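Local coordinates for protein-glutamine deamidase Cif (Burkholderia pseudomallei, PDB 3GQM) that deamidates a glutamine side chain of host NEDD8 to glutamate, abolishing cullin-RING ubiquitin ligase activity and blocking the host cell cycle, at residues S107-F112 against D123-E128; Y148-N153 against I163-L168; R173-I178 against V204-L209. All coordinates share one frame; numbering follows the deposited sequence.

Contact 1 (S107-F112 against D123-E128); sequences SANNIF and DPTSIE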
loop_
_atom_site.group_PDB
_atom_site.type_symbol
_atom_site.label_atom_id
_atom_site.label_comp_id
_atom_site.label_asym_id
_atom_site.label_seq_id
_atom_site.Cartn_x
_atom_site.Cartn_y
_atom_site.Cartn_z
ATOM N N SER A 107 1.663 3.283 -3.780
ATOM C CA SER A 107 0.912 2.014 -3.736
ATOM C C SER A 107 -0.100 1.988 -2.590
ATOM O O SER A 107 -1.276 1.665 -2.808
ATOM C CB SER A 107 1.824 0.777 -3.684
ATOM O OG SER A 107 2.620 0.767 -2.472
ATOM N N ALA A 108 0.327 2.409 -1.392
ATOM C CA ALA A 108 -0.551 2.413 -0.239
ATOM C C ALA A 108 -1.698 3.430 -0.417
ATOM O O ALA A 108 -2.860 3.126 -0.099
ATOM C CB ALA A 108 0.249 2.706 1.080
ATOM N N ASN A 109 -1.381 4.637 -0.866
ATOM C CA ASN A 109 -2.410 5.659 -1.051
ATOM C C ASN A 109 -3.507 5.214 -2.055
ATOM O O ASN A 109 -4.670 5.318 -1.777
ATOM C CB ASN A 109 -1.777 6.994 -1.479
ATOM C CG ASN A 109 -1.097 7.720 -0.338
ATOM O OD1 ASN A 109 -1.330 7.446 0.840
ATOM N ND2 ASN A 109 -0.205 8.606 -0.683
ATOM N N ASN A 110 -3.102 4.685 -3.190
ATOM C CA ASN A 110 -4.039 4.238 -4.220
ATOM C C ASN A 110 -4.827 2.964 -3.915
ATOM O O ASN A 110 -6.036 2.915 -4.163
ATOM C CB ASN A 110 -3.304 4.153 -5.553
ATOM C CG ASN A 110 -3.095 5.550 -6.135
ATOM O OD1 ASN A 110 -4.075 6.276 -6.315
ATOM N ND2 ASN A 110 -1.823 5.970 -6.337
ATOM N N ILE A 111 -4.164 1.942 -3.355
ATOM C CA ILE A 111 -4.914 0.736 -2.925
ATOM C C ILE A 111 -5.880 1.051 -1.772
ATOM O O ILE A 111 -6.996 0.484 -1.700
ATOM C CB ILE A 111 -3.964 -0.443 -2.570
ATOM C CG1 ILE A 111 -3.299 -0.975 -3.874
ATOM C CG2 ILE A 111 -4.754 -1.536 -1.809
ATOM C CD1 ILE A 111 -1.976 -1.767 -3.650
ATOM N N PHE A 112 -5.471 1.958 -0.891
ATOM C CA PHE A 112 -6.383 2.479 0.137
ATOM C C PHE A 112 -7.669 3.099 -0.478
ATOM O O PHE A 112 -8.775 2.792 -0.013
ATOM C CB PHE A 112 -5.684 3.544 0.995
ATOM C CG PHE A 112 -6.536 4.086 2.147
ATOM C CD1 PHE A 112 -6.466 3.483 3.429
ATOM C CD2 PHE A 112 -7.411 5.190 1.941
ATOM C CE1 PHE A 112 -7.245 3.946 4.504
ATOM C CE2 PHE A 112 -8.195 5.698 3.003
ATOM C CZ PHE A 112 -8.117 5.073 4.294
ATOM N N ASP A 123 -9.045 11.238 0.390
ATOM C CA ASP A 123 -7.677 11.623 0.189
ATOM C C ASP A 123 -6.967 11.095 1.393
ATOM O O ASP A 123 -7.106 11.661 2.472
ATOM C CB ASP A 123 -7.564 13.141 0.137
ATOM C CG ASP A 123 -6.169 13.597 -0.198
ATOM O OD1 ASP A 123 -5.197 12.765 -0.212
ATOM O OD2 ASP A 123 -6.081 14.790 -0.481
ATOM N N PRO A 124 -6.278 9.947 1.227
ATOM C CA PRO A 124 -5.578 9.329 2.326
ATOM C C PRO A 124 -4.460 10.222 2.808
ATOM O O PRO A 124 -3.990 10.000 3.894
ATOM C CB PRO A 124 -4.995 8.059 1.706
ATOM C CG PRO A 124 -5.001 8.317 0.228
ATOM C CD PRO A 124 -6.065 9.246 -0.059
ATOM N N THR A 125 -4.015 11.211 2.024
ATOM C CA THR A 125 -2.955 12.111 2.550
ATOM C C THR A 125 -3.490 13.134 3.562
ATOM O O THR A 125 -2.708 13.726 4.310
ATOM C CB THR A 125 -2.137 12.833 1.444
ATOM O OG1 THR A 125 -2.997 13.714 0.715
ATOM C CG2 THR A 125 -1.549 11.840 0.497
ATOM N N SER A 126 -4.823 13.303 3.615
ATOM C CA SER A 126 -5.433 14.312 4.490
ATOM C C SER A 126 -6.275 13.769 5.644
ATOM O O SER A 126 -6.644 14.533 6.560
ATOM C CB SER A 126 -6.269 15.301 3.671
ATOM O OG SER A 126 -7.291 14.626 2.970
ATOM N N ILE A 127 -6.592 12.472 5.630
ATOM C CA ILE A 127 -7.311 11.891 6.761
ATOM C C ILE A 127 -6.551 12.080 8.098
ATOM O O ILE A 127 -5.376 12.409 8.107
ATOM C CB ILE A 127 -7.708 10.394 6.514
ATOM C CG1 ILE A 127 -6.472 9.558 6.119
ATOM C CG2 ILE A 127 -8.839 10.295 5.468
ATOM C CD1 ILE A 127 -6.737 8.028 5.986
ATOM N N GLU A 128 -7.237 11.869 9.219
ATOM C CA GLU A 128 -6.624 12.001 10.538
ATOM C C GLU A 128 -5.802 10.761 10.922
ATOM O O GLU A 128 -6.328 9.649 10.917
ATOM C CB GLU A 128 -7.713 12.234 11.590
ATOM C CG GLU A 128 -7.305 13.230 12.671
ATOM C CD GLU A 128 -7.699 14.659 12.322
ATOM O OE1 GLU A 128 -8.870 15.031 12.582
ATOM O OE2 GLU A 128 -6.850 15.418 11.799
#
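Helix 104-116, which begins at the inferred active-site residue Cys104, packs here against the loop leading from it to helix 135-139. Pro124 is the point of closest approach, with its CA 5.9 Å from that of Asn109. Its ring lies against the carbonyl and side chain of Asn109 on one hand and the Phe112 ring on the other: CG is 3.6 Å from Asn109 O, CB is 3.8 Å from Asn109 OD1, and CB also comes within 3.8 Å of Phe112 CD2. The Phe112 ring swings out because CG is anti to the backbone N (chi1 -177°), and it meets Pro124 obliquely. At its far end, Phe112 CZ and Ile127 CD1 stand tip to tip, 3.7 Å apart. Ile127 reaches that point with CG1 in the crowded position between backbone N and carbonyl carbon (chi1 54°). An Asx turn encloses Pro124: Asp123 OD1 accepts from Thr125 N at 3.0 Å. The same oxygen accepts from Thr125 OG1 at 2.6 Å, and both donors lie above the carboxylate plane. The OG1 bond sets the side chain of Thr125, whose CG2 lies 3.7 Å from Asn109 ND2. The loop folds further at Asp123 O, which receives both Ser126 N and Ser126 OG. Such a cysteine-bearing helix laid on an antiparallel sheet is consistent with the papain-like clan of this family, and Phe112 also touches Val149 and Ile151 of that sheet. Asn109 OD1 accepts from Lys160 NZ of strand 159-165, and its contact with the Pro124 carbons is van der Waals.

Contact 2 (Y148-N153 against I163-L168); sequences YVVIVN and IDLPAL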
loop_
_atom_site.group_PDB
_atom_site.type_symbol
_atom_site.label_atom_id
_atom_site.label_comp_id
_atom_site.label_asym_id
_atom_site.label_seq_id
_atom_site.Cartn_x
_atom_site.Cartn_y
_atom_site.Cartn_z
ATOM N N TYR A 148 -11.863 -3.197 7.887
ATOM C CA TYR A 148 -11.096 -1.972 7.980
ATOM C C TYR A 148 -9.815 -2.207 7.273
ATOM O O TYR A 148 -9.325 -3.347 7.220
ATOM C CB TYR A 148 -10.742 -1.618 9.446
ATOM C CG TYR A 148 -11.933 -1.300 10.268
ATOM C CD1 TYR A 148 -12.391 0.023 10.395
ATOM C CD2 TYR A 148 -12.614 -2.324 10.938
ATOM C CE1 TYR A 148 -13.520 0.308 11.163
ATOM C CE2 TYR A 148 -13.706 -2.055 11.716
ATOM C CZ TYR A 148 -14.166 -0.755 11.823
ATOM O OH TYR A 148 -15.271 -0.554 12.611
ATOM N N VAL A 149 -9.280 -1.123 6.734
ATOM C CA VAL A 149 -7.900 -1.080 6.262
ATOM C C VAL A 149 -7.185 0.051 7.017
ATOM O O VAL A 149 -7.791 1.089 7.260
ATOM C CB VAL A 149 -7.807 -0.925 4.746
ATOM C CG1 VAL A 149 -8.544 0.357 4.245
ATOM C CG2 VAL A 149 -6.338 -0.917 4.309
ATOM N N VAL A 150 -5.938 -0.194 7.433
ATOM C CA VAL A 150 -5.156 0.758 8.213
ATOM C C VAL A 150 -3.996 1.167 7.364
ATOM O O VAL A 150 -3.298 0.319 6.809
ATOM C CB VAL A 150 -4.583 0.128 9.488
ATOM C CG1 VAL A 150 -3.662 1.091 10.203
ATOM C CG2 VAL A 150 -5.725 -0.324 10.426
ATOM N N ILE A 151 -3.810 2.469 7.214
ATOM C CA ILE A 151 -2.678 2.959 6.436
ATOM C C ILE A 151 -1.626 3.418 7.436
ATOM O O ILE A 151 -1.910 4.169 8.403
ATOM C CB ILE A 151 -3.084 4.056 5.366
ATOM C CG1 ILE A 151 -1.854 4.549 4.588
ATOM C CG2 ILE A 151 -3.954 5.172 6.011
ATOM C CD1 ILE A 151 -2.182 5.225 3.180
ATOM N N VAL A 152 -0.408 2.951 7.206
ATOM C CA VAL A 152 0.642 3.188 8.168
ATOM C C VAL A 152 1.723 4.012 7.552
ATOM O O VAL A 152 2.273 3.688 6.469
ATOM C CB VAL A 152 1.247 1.824 8.708
ATOM C CG1 VAL A 152 2.363 2.068 9.770
ATOM C CG2 VAL A 152 0.165 0.994 9.283
ATOM N N ASN A 153 2.050 5.066 8.278
ATOM C CA ASN A 153 3.151 5.908 7.951
ATOM C C ASN A 153 4.267 5.734 9.015
ATOM O O ASN A 153 4.255 6.341 10.081
ATOM C CB ASN A 153 2.663 7.368 7.786
ATOM C CG ASN A 153 3.747 8.267 7.221
ATOM O OD1 ASN A 153 4.924 8.003 7.394
ATOM N ND2 ASN A 153 3.350 9.332 6.555
ATOM N N ILE A 163 -2.348 -2.330 6.318
ATOM C CA ILE A 163 -2.806 -3.518 6.999
ATOM C C ILE A 163 -4.288 -3.698 6.676
ATOM O O ILE A 163 -5.082 -2.833 7.007
ATOM C CB ILE A 163 -2.654 -3.374 8.528
ATOM C CG1 ILE A 163 -1.168 -3.167 8.867
ATOM C CG2 ILE A 163 -3.156 -4.648 9.179
ATOM C CD1 ILE A 163 -0.886 -2.475 10.195
ATOM N N ASP A 164 -4.638 -4.807 6.024
ATOM C CA ASP A 164 -6.018 -5.121 5.708
ATOM C C ASP A 164 -6.629 -5.993 6.840
ATOM O O ASP A 164 -6.058 -7.025 7.213
ATOM C CB ASP A 164 -6.025 -5.874 4.393
ATOM C CG ASP A 164 -7.430 -6.036 3.805
ATOM O OD1 ASP A 164 -8.418 -5.615 4.412
ATOM O OD2 ASP A 164 -7.539 -6.629 2.731
ATOM N N LEU A 165 -7.738 -5.555 7.390
ATOM C CA LEU A 165 -8.440 -6.266 8.484
ATOM C C LEU A 165 -9.863 -6.646 8.046
ATOM O O LEU A 165 -10.842 -6.039 8.490
ATOM C CB LEU A 165 -8.511 -5.368 9.742
ATOM C CG LEU A 165 -7.157 -4.864 10.255
ATOM C CD1 LEU A 165 -7.315 -3.701 11.226
ATOM C CD2 LEU A 165 -6.389 -5.983 10.961
ATOM N N PRO A 166 -9.990 -7.637 7.165
ATOM C CA PRO A 166 -11.356 -7.952 6.750
ATOM C C PRO A 166 -12.098 -8.632 7.875
ATOM O O PRO A 166 -11.470 -9.309 8.685
ATOM C CB PRO A 166 -11.175 -8.944 5.590
ATOM C CG PRO A 166 -9.769 -9.489 5.709
ATOM C CD PRO A 166 -8.972 -8.540 6.591
ATOM N N ALA A 167 -13.414 -8.473 7.937
ATOM C CA ALA A 167 -14.174 -9.296 8.906
ATOM C C ALA A 167 -14.353 -10.722 8.353
ATOM O O ALA A 167 -14.740 -10.925 7.194
ATOM C CB ALA A 167 -15.499 -8.657 9.271
ATOM N N LEU A 168 -13.971 -11.695 9.170
ATOM C CA LEU A 168 -14.091 -13.130 8.841
ATOM C C LEU A 168 -15.083 -13.860 9.761
ATOM O O LEU A 168 -14.898 -13.896 10.991
ATOM C CB LEU A 168 -12.712 -13.818 8.851
ATOM C CG LEU A 168 -11.880 -13.890 7.559
ATOM C CD1 LEU A 168 -12.135 -12.783 6.517
ATOM C CD2 LEU A 168 -10.401 -13.938 7.935
#
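The two flat side-chain groups, the Tyr148 phenol and the Asp164 carboxylate, lie on opposite faces of the sheet. The phenol shares its face with Val150, Ile163 and Leu165, and the carboxylate shares the other with Val149. The Tyr148 ring leads away from 163-168 toward Leu142, its OH bonded to Asp143 N, and only its CB stays near Leu165. Both oxygens of the carboxylate are engaged: OD1 receives the hydroxyl of Tyr260 and OD2 forms a salt bridge with Arg33 NE, which would favour the ionised form of Asp164. Between these faces, the backbones run antiparallel at 164°, with axes 4.7 Å apart. Val150 and Ile163 make a regular hydrogen-bonded pair: Val150 N reaches Ile163 O at 2.8 Å and Ile163 N reaches Val150 O at 2.9 Å, each donor in the carbonyl plane. This is the beta hairpin of strands 147-154 and 159-165, the central pair of a four-stranded antiparallel sheet. Its regularity falls off where the second strand ends. Leu165 N still approaches Tyr148 O at 2.7 Å, nearly along the C=O axis, but in the return bond Tyr148 N sits 47° out of the plane of the Leu165 carbonyl. At the non-hydrogen-bonded pair Val149-Asp164, Val149 CA instead makes a CA-H...O contact with Ile163 O at 3.4 Å. Along the Tyr148 face the aliphatic groups interlock obliquely, Val150 CG2 against Leu165 CD1 at 3.8 Å and Val152 CG2 against Ile163 CD1 at 3.7 Å. Both valine methyls are the branch beside the backbone N, anti to the carbonyl carbon, so they lean across to the neighbouring strand.

Contact 3 (R173-I178 against V204-L209); sequences RTAYII and VSLDEL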
loop_
_atom_site.group_PDB
_atom_site.type_symbol
_atom_site.label_atom_id
_atom_site.label_comp_id
_atom_site.label_asym_id
_atom_site.label_seq_id
_atom_site.Cartn_x
_atom_site.Cartn_y
_atom_site.Cartn_z
ATOM N N ARG A 173 -9.970 -12.192 14.176
ATOM C CA ARG A 173 -9.539 -10.939 13.523
ATOM C C ARG A 173 -8.169 -11.237 12.926
ATOM O O ARG A 173 -7.240 -11.637 13.637
ATOM C CB ARG A 173 -9.409 -9.793 14.539
ATOM C CG ARG A 173 -8.990 -8.396 14.000
ATOM C CD ARG A 173 -10.201 -7.371 14.005
ATOM N NE ARG A 173 -10.725 -7.215 12.649
ATOM C CZ ARG A 173 -11.769 -6.470 12.277
ATOM N NH1 ARG A 173 -12.096 -6.428 10.990
ATOM N NH2 ARG A 173 -12.490 -5.778 13.166
ATOM N N THR A 174 -8.079 -11.040 11.623
ATOM C CA THR A 174 -6.983 -11.490 10.793
ATOM C C THR A 174 -6.483 -10.279 10.053
ATOM O O THR A 174 -7.259 -9.374 9.766
ATOM C CB THR A 174 -7.505 -12.513 9.768
ATOM O OG1 THR A 174 -8.162 -13.548 10.490
ATOM C CG2 THR A 174 -6.391 -13.122 8.955
ATOM N N ALA A 175 -5.178 -10.261 9.789
ATOM C CA ALA A 175 -4.519 -9.109 9.208
ATOM C C ALA A 175 -3.673 -9.580 8.051
ATOM O O ALA A 175 -3.006 -10.598 8.163
ATOM C CB ALA A 175 -3.623 -8.431 10.258
ATOM N N TYR A 176 -3.665 -8.812 6.968
ATOM C CA TYR A 176 -2.800 -9.037 5.836
ATOM C C TYR A 176 -2.043 -7.733 5.524
ATOM O O TYR A 176 -2.557 -6.636 5.805
ATOM C CB TYR A 176 -3.660 -9.400 4.630
ATOM C CG TYR A 176 -4.526 -10.611 4.893
ATOM C CD1 TYR A 176 -4.006 -11.905 4.727
ATOM C CD2 TYR A 176 -5.829 -10.472 5.321
ATOM C CE1 TYR A 176 -4.784 -13.027 4.946
ATOM C CE2 TYR A 176 -6.623 -11.592 5.574
ATOM C CZ TYR A 176 -6.092 -12.871 5.363
ATOM O OH TYR A 176 -6.857 -13.975 5.630
ATOM N N ILE A 177 -0.849 -7.859 4.946
ATOM C CA ILE A 177 -0.050 -6.712 4.530
ATOM C C ILE A 177 -0.206 -6.456 3.037
ATOM O O ILE A 177 -0.157 -7.381 2.230
ATOM C CB ILE A 177 1.488 -6.896 4.861
ATOM C CG1 ILE A 177 1.669 -7.216 6.368
ATOM C CG2 ILE A 177 2.381 -5.615 4.354
ATOM C CD1 ILE A 177 1.298 -6.012 7.250
ATOM N N ILE A 178 -0.362 -5.189 2.676
ATOM C CA ILE A 178 -0.213 -4.761 1.287
ATOM C C ILE A 178 0.855 -3.646 1.250
ATOM O O ILE A 178 0.768 -2.695 2.009
ATOM C CB ILE A 178 -1.559 -4.258 0.728
ATOM C CG1 ILE A 178 -2.655 -5.309 0.962
ATOM C CG2 ILE A 178 -1.464 -3.891 -0.794
ATOM C CD1 ILE A 178 -4.060 -4.906 0.434
ATOM N N VAL A 204 -0.972 -12.202 9.017
ATOM C CA VAL A 204 0.093 -11.720 9.871
ATOM C C VAL A 204 -0.389 -11.663 11.320
ATOM O O VAL A 204 -1.593 -11.441 11.609
ATOM C CB VAL A 204 0.604 -10.319 9.390
ATOM C CG1 VAL A 204 1.425 -9.694 10.450
ATOM C CG2 VAL A 204 1.435 -10.524 8.136
ATOM N N SER A 205 0.546 -11.908 12.236
ATOM C CA SER A 205 0.242 -11.874 13.652
ATOM C C SER A 205 -0.140 -10.457 14.129
ATOM O O SER A 205 0.679 -9.541 14.028
ATOM C CB SER A 205 1.465 -12.363 14.445
ATOM O OG SER A 205 1.231 -12.114 15.818
ATOM N N LEU A 206 -1.346 -10.273 14.673
ATOM C CA LEU A 206 -1.702 -8.976 15.299
ATOM C C LEU A 206 -0.769 -8.640 16.463
ATOM O O LEU A 206 -0.443 -7.456 16.708
ATOM C CB LEU A 206 -3.178 -8.908 15.696
ATOM C CG LEU A 206 -3.959 -8.572 14.412
ATOM C CD1 LEU A 206 -5.100 -9.535 14.198
ATOM C CD2 LEU A 206 -4.420 -7.132 14.413
ATOM N N ASP A 207 -0.305 -9.702 17.116
ATOM C CA ASP A 207 0.722 -9.671 18.146
ATOM C C ASP A 207 2.028 -9.097 17.684
ATOM O O ASP A 207 2.553 -8.187 18.290
ATOM C CB ASP A 207 1.047 -11.107 18.524
ATOM C CG ASP A 207 1.081 -11.311 19.955
ATOM O OD1 ASP A 207 2.208 -11.466 20.474
ATOM O OD2 ASP A 207 -0.036 -11.331 20.549
ATOM N N GLU A 208 2.594 -9.667 16.631
ATOM C CA GLU A 208 3.809 -9.087 16.100
ATOM C C GLU A 208 3.596 -7.669 15.592
ATOM O O GLU A 208 4.457 -6.813 15.793
ATOM C CB GLU A 208 4.372 -9.973 15.006
ATOM C CG GLU A 208 4.736 -11.367 15.478
ATOM C CD GLU A 208 5.554 -12.093 14.439
ATOM O OE1 GLU A 208 6.687 -12.497 14.747
ATOM O OE2 GLU A 208 5.115 -12.210 13.291
ATOM N N LEU A 209 2.470 -7.427 14.914
ATOM C CA LEU A 209 2.148 -6.077 14.421
ATOM C C LEU A 209 2.103 -5.077 15.584
ATOM O O LEU A 209 2.608 -3.957 15.465
ATOM C CB LEU A 209 0.802 -6.026 13.652
ATOM C CG LEU A 209 0.853 -6.460 12.183
ATOM C CD1 LEU A 209 -0.557 -6.586 11.608
ATOM C CD2 LEU A 209 1.702 -5.459 11.380
HETATM O O HOH W 1 -3.882 -12.458 11.133
#
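Ala175 CB projects toward helix 206-212 and is overlapped by two leucines, with Leu209 CD1 at 3.8 Å and Leu206 CG at 4.2 Å. Leu206 reaches further back along the segment, its CD1 lying 3.1 Å from Arg173 O. That contact is tight, and it coincides with a chi2 of 129°, away from the staggered positions. Two residues on from Ala175 along the chain, Ile177 CG1 crosses Val204 CG2 obliquely at 3.8 Å, while Ile177 CD1 meets Leu209 CD2 tip to tip. Ile177 is bent to do this, with CG1 anti to the carbonyl carbon and chi2 at -68°. The backbones are joined by one direct bond, from Val204 N to Ala175 O at 2.7 Å, with an N-H...O angle of 164° and the donor in the carbonyl plane. The reciprocal pair is bridged by a water that accepts from Ala175 N and donates to Val204 O. Immediately afterwards the chain turns into the helix, where Ser205 is the N-cap and its OG, whose position is less certain, accepts from Glu208 N. The contact thus ties the residues at and before edge strand 176-178 to the start of helix 206-212, with Phe135 covering the two leucines. Arg173 contributes its aliphatic CG to Leu206, while its guanidinium turns away to the carbonyls of Lys146 and Asp143. One direct backbone bond and one water bridge provide the polar link, and aliphatic carbons pack beside it, so the helix start is held by both, while Ile178 directly precedes the inferred active-site Gln179.

The three contacts come in sequence along the chain without interleaving. Contact 2 is the middle piece, about 12 Å from contact 1 and 9 Å from contact 3, centre to centre; contacts 1 and 3 are about 19 Å apart. Helix 104-116 of contact 1 covers the Val149 and Ile151 face of the hairpin, whereas helix 206-212 of contact 3 lies on the Ile163 side. Strand 176-178 extends the sheet beside 159-165, with Asp164 N 2.8 Å from Tyr176 O. These elements bring inferred active-site residues Cys104, His159 and Gln179 onto one helix-and-sheet framework, consistent with a papain-like enzyme.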